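Local coordinates for pullulanase (Bacillus acidopullulyticus, PDB 2WAN), which catalyses the hydrolysis of alpha-1,6-glucosidic linkages in pullulan and in the branch points of starch polysaccharides, at residues D146-E151 with V284-D289; V229-P234 with D253-P258; V409-T414 with A529-L534; M759-H764 with F814-S819. One frame throughout, in Å; residues are numbered along the deposited sequence.

Contact 1. Residues D146-E151 with V284-D289; sequences DKTTGE and VTHNLD
Lys147 and Thr148 grip the backbone of Asn287 from both of its polar ends. The amide N of Lys147 donates to Asn287 O at 2.6 Å, reaching it nearly along the C=O axis, although the hydrogen bond is bent at the hydrogen (139°). In return Asn287 N donates to Thr148 OG1 over 2.8 Å in an almost straight bond. That hydroxyl stands anti to its own carbonyl carbon, beside the backbone N (chi1 -55°). Behind this pair, Asp146 forms an Asx turn: its OD1 accepts from Thr148 N at 2.9 Å and steadies the bend that carries the threonine.

Van der Waals contacts add to this. The methyl of Thr148 sits over the centre of the His286 ring, with CG2 4.1 Å from the centroid, in a CH-pi contact close to the ring normal. Leu288 CD2 touches Asp146 CG at 3.9 Å. Asp146 and Leu288 face each other as an antiparallel, non-hydrogen-bonded pair, and both side chains leave on the same face of the sheet.

The charged contact is looser. Lys147 bends at chi3 (-73°), and its CE passes 3.3 Å from Asn287 ND2. NZ then makes a long salt bridge of 3.7 Å to Asp289 OD1.

In the fold, residues 147-151 turn from strand 142-146 into strand 152-160, and strand 288-292 lies between 142-146 and 295-302, with Leu288 bonded through its backbone to Ile300. Asn287 OD1 takes a hydrogen bond from Asn385 of the CBM48 region, so this end of the sheet also touches the next domain.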
loop_
_atom_site.group_PDB
_atom_site.type_symbol
_atom_site.label_atom_id
_atom_site.label_comp_id
_atom_site.label_asym_id
_atom_site.label_seq_id
_atom_site.Cartn_x
_atom_site.Cartn_y
_atom_site.Cartn_z
ATOM N N ASP A 146 -37.075 -0.991 16.149
ATOM C CA ASP A 146 -37.138 -0.781 14.707
ATOM C C ASP A 146 -38.213 0.267 14.419
ATOM O O ASP A 146 -39.408 -0.044 14.429
ATOM C CB ASP A 146 -37.451 -2.105 14.002
ATOM C CG ASP A 146 -37.599 -1.960 12.489
ATOM O OD1 ASP A 146 -37.725 -0.826 11.975
ATOM O OD2 ASP A 146 -37.598 -3.005 11.813
ATOM N N LYS A 147 -37.788 1.503 14.168
ATOM C CA LYS A 147 -38.710 2.624 13.953
ATOM C C LYS A 147 -39.532 2.540 12.661
ATOM O O LYS A 147 -40.525 3.261 12.505
ATOM C CB LYS A 147 -37.973 3.965 14.023
ATOM C CG LYS A 147 -37.532 4.364 15.431
ATOM C CD LYS A 147 -37.495 5.879 15.615
ATOM C CE LYS A 147 -36.323 6.523 14.880
ATOM N NZ LYS A 147 -36.303 8.008 15.013
ATOM N N THR A 148 -39.116 1.669 11.744
ATOM C CA THR A 148 -39.848 1.438 10.495
ATOM C C THR A 148 -41.153 0.673 10.747
ATOM O O THR A 148 -42.206 1.055 10.232
ATOM C CB THR A 148 -38.969 0.702 9.446
ATOM O OG1 THR A 148 -37.758 1.441 9.245
ATOM C CG2 THR A 148 -39.694 0.567 8.106
ATOM N N THR A 149 -41.075 -0.389 11.546
ATOM C CA THR A 149 -42.221 -1.254 11.829
ATOM C C THR A 149 -42.827 -1.016 13.219
ATOM O O THR A 149 -43.884 -1.563 13.542
ATOM C CB THR A 149 -41.841 -2.753 11.716
ATOM O OG1 THR A 149 -40.886 -3.085 12.731
ATOM C CG2 THR A 149 -41.254 -3.070 10.348
ATOM N N GLY A 150 -42.145 -0.227 14.043
ATOM C CA GLY A 150 -42.566 0.003 15.426
ATOM C C GLY A 150 -42.173 -1.099 16.394
ATOM O O GLY A 150 -42.372 -0.957 17.602
ATOM N N GLU A 151 -41.615 -2.189 15.866
ATOM C CA GLU A 151 -41.261 -3.372 16.654
ATOM C C GLU A 151 -40.111 -3.122 17.630
ATOM O O GLU A 151 -39.050 -2.619 17.248
ATOM C CB GLU A 151 -40.906 -4.541 15.727
ATOM C CG GLU A 151 -40.473 -5.825 16.447
ATOM C CD GLU A 151 -39.863 -6.865 15.513
ATOM O OE1 GLU A 151 -39.751 -6.595 14.297
ATOM O OE2 GLU A 151 -39.487 -7.959 15.994
ATOM N N VAL A 284 -31.432 -4.762 8.188
ATOM C CA VAL A 284 -30.404 -3.738 7.929
ATOM C C VAL A 284 -30.861 -2.589 7.019
ATOM O O VAL A 284 -30.157 -1.578 6.897
ATOM C CB VAL A 284 -29.071 -4.343 7.391
ATOM C CG1 VAL A 284 -28.448 -5.277 8.429
ATOM C CG2 VAL A 284 -29.275 -5.078 6.076
ATOM N N THR A 285 -32.039 -2.739 6.397
ATOM C CA THR A 285 -32.627 -1.662 5.582
ATOM C C THR A 285 -33.552 -0.730 6.388
ATOM O O THR A 285 -34.022 0.295 5.880
ATOM C CB THR A 285 -33.406 -2.207 4.335
ATOM O OG1 THR A 285 -34.619 -2.861 4.752
ATOM C CG2 THR A 285 -32.552 -3.177 3.498
ATOM N N HIS A 286 -33.798 -1.077 7.650
ATOM C CA HIS A 286 -34.778 -0.364 8.467
ATOM C C HIS A 286 -34.163 0.753 9.305
ATOM O O HIS A 286 -32.934 0.869 9.417
ATOM C CB HIS A 286 -35.534 -1.359 9.363
ATOM C CG HIS A 286 -36.581 -2.158 8.645
ATOM N ND1 HIS A 286 -36.728 -2.149 7.272
ATOM C CD2 HIS A 286 -37.521 -3.014 9.115
ATOM C CE1 HIS A 286 -37.719 -2.953 6.930
ATOM N NE2 HIS A 286 -38.216 -3.493 8.030
ATOM N N ASN A 287 -35.028 1.585 9.883
ATOM C CA ASN A 287 -34.602 2.647 10.780
ATOM C C ASN A 287 -34.504 2.106 12.201
ATOM O O ASN A 287 -35.516 1.948 12.891
ATOM C CB ASN A 287 -35.582 3.819 10.718
ATOM C CG ASN A 287 -35.096 5.039 11.483
ATOM O OD1 ASN A 287 -33.946 5.108 11.927
ATOM N ND2 ASN A 287 -35.979 6.016 11.633
ATOM N N LEU A 288 -33.281 1.806 12.632
ATOM C CA LEU A 288 -33.070 1.167 13.931
ATOM C C LEU A 288 -32.492 2.177 14.910
ATOM O O LEU A 288 -31.619 2.974 14.550
ATOM C CB LEU A 288 -32.157 -0.064 13.795
ATOM C CG LEU A 288 -32.383 -1.036 12.621
ATOM C CD1 LEU A 288 -31.224 -2.007 12.479
ATOM C CD2 LEU A 288 -33.714 -1.798 12.736
ATOM N N ASP A 289 -32.995 2.152 16.145
ATOM C CA ASP A 289 -32.578 3.096 17.183
ATOM C C ASP A 289 -32.231 2.377 18.476
ATOM O O ASP A 289 -32.816 1.343 18.795
ATOM C CB ASP A 289 -33.678 4.124 17.461
ATOM C CG ASP A 289 -33.465 5.429 16.722
ATOM O OD1 ASP A 289 -33.819 6.488 17.282
ATOM O OD2 ASP A 289 -32.948 5.405 15.586
#

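Contact 2. Residues V229-P234 with D253-P258; sequences VSLTVP and DSVNHP
Asn256 reaches across to strand 229-233 with its side-chain amide, ND2 donating to Ser230 O at 3.0 Å. The same ND2 also donates to Asp253 OD1, 2.6 Å away, on the syn lone pair of that oxygen, so one nitrogen ties the strand to the turn. Asp253 holds the turn from within: its OD2 accepts from Asn256 N at 2.7 Å, an Asx motif in which the N-H arrives from above the carboxylate plane. Beneath these polar bonds is the close packing. Leu231 brings CD1 to 3.7 Å from Val255 CB and 3.4 Å from Asp253 OD2.

The other side is looser and wet. A water accepts from Thr232 N and donates to Asn256 OD1 at 2.8 Å, linking the strand amide to that side-chain carbonyl. An alanine in place of Asn256 would probably leave Ser230 O without this donor and the bridging water with one anchor fewer.

Strand 223-233 edges a three-stranded sheet in the X25 range and 250-253 a four-stranded one, so the contact joins one edge strand to the turn leaving the other. Leu231 reaches on to Leu205 and Phe242, while the hydroxyl of Tyr212 is hydrogen-bonded to Asp253 OD1.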
loop_
_atom_site.group_PDB
_atom_site.type_symbol
_atom_site.label_atom_id
_atom_site.label_comp_id
_atom_site.label_asym_id
_atom_site.label_seq_id
_atom_site.Cartn_x
_atom_site.Cartn_y
_atom_site.Cartn_z
ATOM N N VAL A 229 0.529 -11.497 46.292
ATOM C CA VAL A 229 -0.184 -12.666 46.814
ATOM C C VAL A 229 0.775 -13.847 46.970
ATOM O O VAL A 229 1.505 -14.189 46.031
ATOM C CB VAL A 229 -1.385 -13.080 45.911
ATOM C CG1 VAL A 229 -2.114 -14.288 46.501
ATOM C CG2 VAL A 229 -2.361 -11.928 45.737
ATOM N N SER A 230 0.764 -14.462 48.153
ATOM C CA SER A 230 1.558 -15.671 48.426
ATOM C C SER A 230 0.845 -16.934 47.962
ATOM O O SER A 230 -0.348 -17.114 48.221
ATOM C CB SER A 230 1.871 -15.797 49.922
ATOM O OG SER A 230 2.636 -14.693 50.368
ATOM N N LEU A 231 1.603 -17.803 47.295
ATOM C CA LEU A 231 1.104 -19.070 46.758
ATOM C C LEU A 231 2.107 -20.193 47.027
ATOM O O LEU A 231 3.233 -20.162 46.522
ATOM C CB LEU A 231 0.844 -18.947 45.246
ATOM C CG LEU A 231 0.523 -20.199 44.414
ATOM C CD1 LEU A 231 -0.896 -20.665 44.655
ATOM C CD2 LEU A 231 0.732 -19.927 42.936
ATOM N N THR A 232 1.701 -21.176 47.826
ATOM C CA THR A 232 2.522 -22.364 48.039
ATOM C C THR A 232 1.957 -23.547 47.247
ATOM O O THR A 232 0.777 -23.878 47.360
ATOM C CB THR A 232 2.675 -22.724 49.540
ATOM O OG1 THR A 232 1.383 -22.902 50.126
ATOM C CG2 THR A 232 3.389 -21.620 50.285
ATOM N N VAL A 233 2.813 -24.142 46.422
ATOM C CA VAL A 233 2.462 -25.302 45.606
ATOM C C VAL A 233 3.001 -26.559 46.296
ATOM O O VAL A 233 4.212 -26.672 46.510
ATOM C CB VAL A 233 3.019 -25.171 44.161
ATOM C CG1 VAL A 233 2.751 -26.433 43.343
ATOM C CG2 VAL A 233 2.410 -23.964 43.472
ATOM N N PRO A 234 2.101 -27.503 46.649
ATOM C CA PRO A 234 2.455 -28.683 47.445
ATOM C C PRO A 234 3.401 -29.655 46.737
ATOM O O PRO A 234 3.700 -29.483 45.551
ATOM C CB PRO A 234 1.101 -29.362 47.683
ATOM C CG PRO A 234 0.261 -28.931 46.530
ATOM C CD PRO A 234 0.674 -27.513 46.270
ATOM N N ASP A 253 -6.671 -17.313 43.040
ATOM C CA ASP A 253 -6.049 -18.520 42.499
ATOM C C ASP A 253 -6.759 -19.742 43.076
ATOM O O ASP A 253 -7.418 -19.648 44.113
ATOM C CB ASP A 253 -4.533 -18.557 42.747
ATOM C CG ASP A 253 -4.172 -18.657 44.222
ATOM O OD1 ASP A 253 -3.895 -17.607 44.839
ATOM O OD2 ASP A 253 -4.146 -19.784 44.765
ATOM N N SER A 254 -6.622 -20.881 42.399
ATOM C CA SER A 254 -7.364 -22.092 42.755
ATOM C C SER A 254 -6.806 -22.830 43.978
ATOM O O SER A 254 -7.444 -23.755 44.484
ATOM C CB SER A 254 -7.448 -23.041 41.552
ATOM O OG SER A 254 -6.153 -23.451 41.138
ATOM N N VAL A 255 -5.625 -22.429 44.448
ATOM C CA VAL A 255 -5.045 -23.019 45.655
ATOM C C VAL A 255 -5.522 -22.278 46.903
ATOM O O VAL A 255 -5.990 -22.905 47.858
ATOM C CB VAL A 255 -3.498 -23.071 45.599
ATOM C CG1 VAL A 255 -2.917 -23.658 46.890
ATOM C CG2 VAL A 255 -3.033 -23.880 44.400
ATOM N N ASN A 256 -5.404 -20.948 46.891
ATOM C CA ASN A 256 -5.873 -20.116 48.003
ATOM C C ASN A 256 -7.397 -20.036 48.079
ATOM O O ASN A 256 -7.956 -19.826 49.158
ATOM C CB ASN A 256 -5.286 -18.702 47.930
ATOM C CG ASN A 256 -3.786 -18.671 48.189
ATOM O OD1 ASN A 256 -3.307 -19.172 49.201
ATOM N ND2 ASN A 256 -3.038 -18.061 47.273
ATOM N N HIS A 257 -8.061 -20.191 46.935
ATOM C CA HIS A 257 -9.526 -20.186 46.881
ATOM C C HIS A 257 -10.026 -21.290 45.943
ATOM O O HIS A 257 -10.310 -21.025 44.772
ATOM C CB HIS A 257 -10.053 -18.809 46.460
ATOM C CG HIS A 257 -9.750 -17.724 47.447
ATOM N ND1 HIS A 257 -8.679 -16.867 47.308
ATOM C CD2 HIS A 257 -10.367 -17.369 48.599
ATOM C CE1 HIS A 257 -8.654 -16.025 48.326
ATOM N NE2 HIS A 257 -9.667 -16.309 49.124
ATOM N N PRO A 258 -10.133 -22.533 46.464
ATOM C CA PRO A 258 -10.372 -23.746 45.666
ATOM C C PRO A 258 -11.646 -23.722 44.818
ATOM O O PRO A 258 -11.563 -23.837 43.594
ATOM C CB PRO A 258 -10.431 -24.861 46.722
ATOM C CG PRO A 258 -9.700 -24.316 47.897
ATOM C CD PRO A 258 -10.010 -22.851 47.897
HETATM O O HOH W 1 -0.866 -20.550 49.377
#

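Contact 3. Residues V409-T414 with A529-L534; sequences VDLKAT and ARITEL
Thr532 fastens the start of helix 529-543 to the incoming chain at Thr414. This is the one hydrogen bond between the two segments: Thr532 OG1 donates to Thr414 O at 2.6 Å. The C=O...O angle is 123°, and the donor lies 15° from the carbonyl plane. The hydroxyl is placed for this by standing anti to its own carbonyl carbon (chi1 -59°). The alpha carbon of Thr532 adds a CA-H...O contact of 3.5 Å to the same Thr414 O.

A second group of bonds shapes the loop itself. Thr414 OG1 turns back to donate to Leu411 O over 2.6 Å, in the carbonyl plane and on a lone pair. Leu411 O also takes Thr414 N at 3.0 Å, so this carbonyl is gripped twice by one residue. Thr414 OG1 in turn has a hydrogen bond with Lys535 NZ, one residue beyond the helical segment.

The packing centres on Ile531, which divides its branches between two partners. Its CG2 rests against the Thr414 hydroxyl, 3.4 Å from OG1, while CD1 makes the apolar pairs: it meets Leu411 CD2 at 4.1 Å, the two side chains crossing at about a right angle, and Val409 CG2 more distantly.

Residues 409-414 lie on the link from strand 406-407 of the CBM48-side sheet to strand 435-438, the first of the TIM barrel. They lie against the first turns of helix 529-543, and helix 597-614 closes the group, with Tyr609 and Glu613 against Leu411 and Tyr614 against Ile531.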
loop_
_atom_site.group_PDB
_atom_site.type_symbol
_atom_site.label_atom_id
_atom_site.label_comp_id
_atom_site.label_asym_id
_atom_site.label_seq_id
_atom_site.Cartn_x
_atom_site.Cartn_y
_atom_site.Cartn_z
ATOM N N VAL A 409 -20.470 2.592 -22.349
ATOM C CA VAL A 409 -19.681 2.576 -23.592
ATOM C C VAL A 409 -19.418 1.155 -24.081
ATOM O O VAL A 409 -19.443 0.195 -23.288
ATOM C CB VAL A 409 -18.298 3.321 -23.420
ATOM C CG1 VAL A 409 -18.517 4.794 -23.054
ATOM C CG2 VAL A 409 -17.403 2.625 -22.360
ATOM N N ASP A 410 -19.188 1.054 -25.391
ATOM C CA ASP A 410 -18.717 -0.168 -26.044
ATOM C C ASP A 410 -17.182 -0.195 -25.957
ATOM O O ASP A 410 -16.508 0.480 -26.736
ATOM C CB ASP A 410 -19.149 -0.135 -27.507
ATOM C CG ASP A 410 -18.744 -1.385 -28.281
ATOM O OD1 ASP A 410 -18.019 -2.254 -27.735
ATOM O OD2 ASP A 410 -19.170 -1.486 -29.451
ATOM N N LEU A 411 -16.646 -0.979 -25.017
ATOM C CA LEU A 411 -15.185 -1.022 -24.802
ATOM C C LEU A 411 -14.427 -1.499 -26.034
ATOM O O LEU A 411 -13.361 -0.999 -26.314
ATOM C CB LEU A 411 -14.813 -1.868 -23.589
ATOM C CG LEU A 411 -15.157 -1.189 -22.256
ATOM C CD1 LEU A 411 -14.985 -2.180 -21.121
ATOM C CD2 LEU A 411 -14.299 0.054 -22.046
ATOM N N LYS A 412 -14.994 -2.442 -26.790
ATOM C CA LYS A 412 -14.355 -2.929 -28.022
ATOM C C LYS A 412 -14.019 -1.795 -28.987
ATOM O O LYS A 412 -12.916 -1.736 -29.539
ATOM C CB LYS A 412 -15.259 -3.948 -28.735
ATOM C CG LYS A 412 -15.408 -5.276 -28.024
ATOM C CD LYS A 412 -14.089 -5.794 -27.497
ATOM C CE LYS A 412 -13.943 -5.455 -26.024
ATOM N NZ LYS A 412 -12.775 -6.132 -25.422
ATOM N N ALA A 413 -14.972 -0.881 -29.178
ATOM C CA ALA A 413 -14.829 0.237 -30.095
ATOM C C ALA A 413 -13.733 1.202 -29.658
ATOM O O ALA A 413 -13.238 1.979 -30.469
ATOM C CB ALA A 413 -16.152 0.978 -30.247
ATOM N N THR A 414 -13.366 1.154 -28.373
ATOM C CA THR A 414 -12.272 2.025 -27.875
ATOM C C THR A 414 -10.871 1.506 -28.185
ATOM O O THR A 414 -9.893 2.242 -28.012
ATOM C CB THR A 414 -12.368 2.296 -26.345
ATOM O OG1 THR A 414 -12.019 1.114 -25.609
ATOM C CG2 THR A 414 -13.791 2.687 -25.965
ATOM N N ALA A 529 -12.157 9.035 -25.591
ATOM C CA ALA A 529 -10.785 9.360 -26.033
ATOM C C ALA A 529 -9.767 9.020 -24.949
ATOM O O ALA A 529 -8.667 8.556 -25.251
ATOM C CB ALA A 529 -10.648 10.820 -26.430
ATOM N N ARG A 530 -10.127 9.251 -23.690
ATOM C CA ARG A 530 -9.201 8.950 -22.581
ATOM C C ARG A 530 -8.839 7.458 -22.517
ATOM O O ARG A 530 -7.717 7.107 -22.133
ATOM C CB ARG A 530 -9.785 9.400 -21.258
ATOM C CG ARG A 530 -11.104 8.705 -20.905
ATOM C CD ARG A 530 -11.623 9.265 -19.598
ATOM N NE ARG A 530 -12.219 10.610 -19.704
ATOM C CZ ARG A 530 -12.357 11.447 -18.677
ATOM N NH1 ARG A 530 -11.872 11.147 -17.461
ATOM N NH2 ARG A 530 -12.976 12.599 -18.867
ATOM N N ILE A 531 -9.789 6.600 -22.904
ATOM C CA ILE A 531 -9.573 5.147 -22.897
ATOM C C ILE A 531 -8.621 4.771 -24.031
ATOM O O ILE A 531 -7.588 4.135 -23.793
ATOM C CB ILE A 531 -10.901 4.373 -23.002
ATOM C CG1 ILE A 531 -11.815 4.732 -21.818
ATOM C CG2 ILE A 531 -10.637 2.846 -23.055
ATOM C CD1 ILE A 531 -13.161 3.950 -21.787
ATOM N N THR A 532 -8.960 5.194 -25.258
ATOM C CA THR A 532 -8.146 4.876 -26.424
ATOM C C THR A 532 -6.715 5.404 -26.287
ATOM O O THR A 532 -5.755 4.700 -26.614
ATOM C CB THR A 532 -8.796 5.446 -27.691
ATOM O OG1 THR A 532 -10.104 4.862 -27.809
ATOM C CG2 THR A 532 -7.952 5.104 -28.932
ATOM N N GLU A 533 -6.580 6.630 -25.778
ATOM C CA GLU A 533 -5.263 7.255 -25.712
ATOM C C GLU A 533 -4.350 6.617 -24.690
ATOM O O GLU A 533 -3.164 6.490 -24.946
ATOM C CB GLU A 533 -5.359 8.778 -25.523
ATOM C CG GLU A 533 -5.957 9.434 -26.807
ATOM C CD GLU A 533 -6.379 10.879 -26.631
ATOM O OE1 GLU A 533 -6.028 11.490 -25.606
ATOM O OE2 GLU A 533 -7.078 11.420 -27.534
ATOM N N LEU A 534 -4.901 6.189 -23.556
ATOM C CA LEU A 534 -4.084 5.475 -22.575
ATOM C C LEU A 534 -3.695 4.106 -23.113
ATOM O O LEU A 534 -2.554 3.664 -22.938
ATOM C CB LEU A 534 -4.793 5.384 -21.219
ATOM C CG LEU A 534 -4.067 4.606 -20.094
ATOM C CD1 LEU A 534 -2.610 5.086 -19.859
ATOM C CD2 LEU A 534 -4.853 4.636 -18.790
#

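Contact 4. Residues M759-H764 with F814-S819; sequences MDELAH and FDYFSS
His764 and Phe817 meet between two outer helices of the (beta/alpha)8 barrel, 753-769 and 811-826, which run nearly parallel. The short segments cross at -16° with their axes 10.6 Å apart, and since no hydrogen bond joins them, side-chain packing carries the contact.

Phe817 points the far rim of its ring at the imidazole. CE2 lies 3.5 Å above the His764 plane, offset toward that ring's rim, and CZ comes 3.4 Å from His764 CD2. The ring planes are 46° apart, an oblique pair. An alanine in place of His764 would probably open a gap beside CE2 and CZ of Phe817 and leave the phenyl ring freer to turn. On the same helix as the histidine, Asp760 sets OD1 in the plane of the phenyl ring, at its edge, 3.6 Å from CZ. The phenylalanine is thus approached from two directions, with Leu481 of helix 474-481 also touching it.

Glu761 and Tyr816 form the other half. The glutamate, extended beyond CG, lays its carboxylate over one face of the tyrosine ring, the two planes 28° apart. CD is 3.8 Å from Tyr816 CG, while CB is 3.7 Å from CE1 of the same ring. A bound glycerol sits close to the Glu761 side chain, and Thr916 of strand 915-920 touches Tyr816. At the end of this overlap, Glu761 OE2 meets the methylene Tyr816 CB at 3.4 Å.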
loop_
_atom_site.group_PDB
_atom_site.type_symbol
_atom_site.label_atom_id
_atom_site.label_comp_id
_atom_site.label_asym_id
_atom_site.label_seq_id
_atom_site.Cartn_x
_atom_site.Cartn_y
_atom_site.Cartn_z
ATOM N N MET A 759 28.927 11.616 -6.772
ATOM C CA MET A 759 28.133 11.080 -5.658
ATOM C C MET A 759 26.749 10.595 -6.112
ATOM O O MET A 759 26.303 9.527 -5.696
ATOM C CB MET A 759 27.979 12.112 -4.546
ATOM C CG MET A 759 29.294 12.494 -3.887
ATOM S SD MET A 759 28.979 13.869 -2.726
ATOM C CE MET A 759 30.685 14.445 -2.456
ATOM N N ASP A 760 26.115 11.385 -6.974
ATOM C CA ASP A 760 24.798 11.060 -7.535
ATOM C C ASP A 760 24.915 9.748 -8.337
ATOM O O ASP A 760 24.137 8.801 -8.134
ATOM C CB ASP A 760 24.344 12.236 -8.435
ATOM C CG ASP A 760 22.907 12.077 -8.957
ATOM O OD1 ASP A 760 22.558 11.002 -9.492
ATOM O OD2 ASP A 760 22.131 13.054 -8.830
ATOM N N GLU A 761 25.899 9.685 -9.227
ATOM C CA GLU A 761 26.158 8.477 -10.004
ATOM C C GLU A 761 26.440 7.265 -9.126
ATOM O O GLU A 761 25.947 6.174 -9.410
ATOM C CB GLU A 761 27.307 8.700 -10.977
ATOM C CG GLU A 761 26.897 9.617 -12.158
ATOM C CD GLU A 761 28.045 10.046 -13.049
ATOM O OE1 GLU A 761 29.193 10.152 -12.560
ATOM O OE2 GLU A 761 27.788 10.305 -14.258
ATOM N N LEU A 762 27.244 7.449 -8.076
ATOM C CA LEU A 762 27.544 6.351 -7.136
ATOM C C LEU A 762 26.313 5.794 -6.418
ATOM O O LEU A 762 26.159 4.576 -6.326
ATOM C CB LEU A 762 28.605 6.778 -6.110
ATOM C CG LEU A 762 28.982 5.732 -5.047
ATOM C CD1 LEU A 762 29.462 4.419 -5.649
ATOM C CD2 LEU A 762 30.108 6.325 -4.189
ATOM N N ALA A 763 25.436 6.672 -5.939
ATOM C CA ALA A 763 24.217 6.229 -5.268
ATOM C C ALA A 763 23.387 5.352 -6.206
ATOM O O ALA A 763 22.927 4.265 -5.816
ATOM C CB ALA A 763 23.411 7.423 -4.809
ATOM N N HIS A 764 23.226 5.813 -7.441
ATOM C CA HIS A 764 22.483 5.016 -8.430
ATOM C C HIS A 764 23.251 3.742 -8.838
ATOM O O HIS A 764 22.620 2.716 -9.084
ATOM C CB HIS A 764 22.055 5.869 -9.648
ATOM C CG HIS A 764 21.033 6.917 -9.307
ATOM N ND1 HIS A 764 19.671 6.698 -9.364
ATOM C CD2 HIS A 764 21.188 8.197 -8.895
ATOM C CE1 HIS A 764 19.029 7.798 -8.999
ATOM N NE2 HIS A 764 19.931 8.721 -8.706
ATOM N N PHE A 814 23.744 11.072 -18.162
ATOM C CA PHE A 814 22.773 10.208 -18.852
ATOM C C PHE A 814 23.452 8.943 -19.402
ATOM O O PHE A 814 22.942 7.819 -19.229
ATOM C CB PHE A 814 22.065 10.992 -19.978
ATOM C CG PHE A 814 21.021 10.194 -20.703
ATOM C CD1 PHE A 814 21.376 9.278 -21.697
ATOM C CD2 PHE A 814 19.682 10.343 -20.368
ATOM C CE1 PHE A 814 20.399 8.513 -22.360
ATOM C CE2 PHE A 814 18.699 9.596 -21.042
ATOM C CZ PHE A 814 19.078 8.674 -22.036
ATOM N N ASP A 815 24.590 9.121 -20.065
ATOM C CA ASP A 815 25.345 7.993 -20.617
ATOM C C ASP A 815 25.869 7.023 -19.549
ATOM O O ASP A 815 25.888 5.802 -19.749
ATOM C CB ASP A 815 26.487 8.517 -21.474
ATOM C CG ASP A 815 25.996 9.163 -22.778
ATOM O OD1 ASP A 815 24.809 8.994 -23.169
ATOM O OD2 ASP A 815 26.822 9.835 -23.421
ATOM N N TYR A 816 26.298 7.568 -18.415
ATOM C CA TYR A 816 26.736 6.732 -17.294
ATOM C C TYR A 816 25.582 5.882 -16.766
ATOM O O TYR A 816 25.733 4.667 -16.580
ATOM C CB TYR A 816 27.348 7.594 -16.187
ATOM C CG TYR A 816 27.981 6.777 -15.079
ATOM C CD1 TYR A 816 27.233 6.347 -13.980
ATOM C CD2 TYR A 816 29.340 6.455 -15.124
ATOM C CE1 TYR A 816 27.808 5.581 -12.972
ATOM C CE2 TYR A 816 29.936 5.705 -14.117
ATOM C CZ TYR A 816 29.173 5.279 -13.036
ATOM O OH TYR A 816 29.745 4.528 -12.038
ATOM N N PHE A 817 24.441 6.518 -16.495
ATOM C CA PHE A 817 23.235 5.767 -16.096
ATOM C C PHE A 817 22.894 4.682 -17.121
ATOM O O PHE A 817 22.667 3.536 -16.747
ATOM C CB PHE A 817 22.027 6.682 -15.941
ATOM C CG PHE A 817 21.917 7.375 -14.599
ATOM C CD1 PHE A 817 22.920 8.259 -14.162
ATOM C CD2 PHE A 817 20.774 7.226 -13.820
ATOM C CE1 PHE A 817 22.794 8.941 -12.954
ATOM C CE2 PHE A 817 20.637 7.926 -12.606
ATOM C CZ PHE A 817 21.664 8.783 -12.179
ATOM N N SER A 818 22.868 5.047 -18.404
ATOM C CA SER A 818 22.525 4.103 -19.471
ATOM C C SER A 818 23.505 2.934 -19.480
ATOM O O SER A 818 23.096 1.777 -19.598
ATOM C CB SER A 818 22.514 4.808 -20.838
ATOM O OG SER A 818 22.322 3.863 -21.889
ATOM N N SER A 819 24.795 3.222 -19.307
ATOM C CA SER A 819 25.815 2.169 -19.360
ATOM C C SER A 819 25.650 1.177 -18.197
ATOM O O SER A 819 25.812 -0.033 -18.392
ATOM C CB SER A 819 27.230 2.776 -19.345
ATOM O OG SER A 819 27.495 3.461 -20.566
#

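Overall arrangement
The four contacts are spread over separate parts of a long chain, and no two touch. Contact 2 is nested in the loop closed by contact 1; their centres are 52 Å apart. Both join strands or turns of beta sheets, are only partly buried, and rely largely on polar bonds to backbone atoms, with a bridging water in contact 2 and a long ion pair in contact 1. Contacts 3 and 4 are buried and both involve outer helices of the catalytic barrel, their centres about 39 Å apart. Contact 3 mixes one hydroxyl bond with aliphatic packing where a linker meets a helix, while contact 4, helix against helix, depends on rings and a stacked carboxylate.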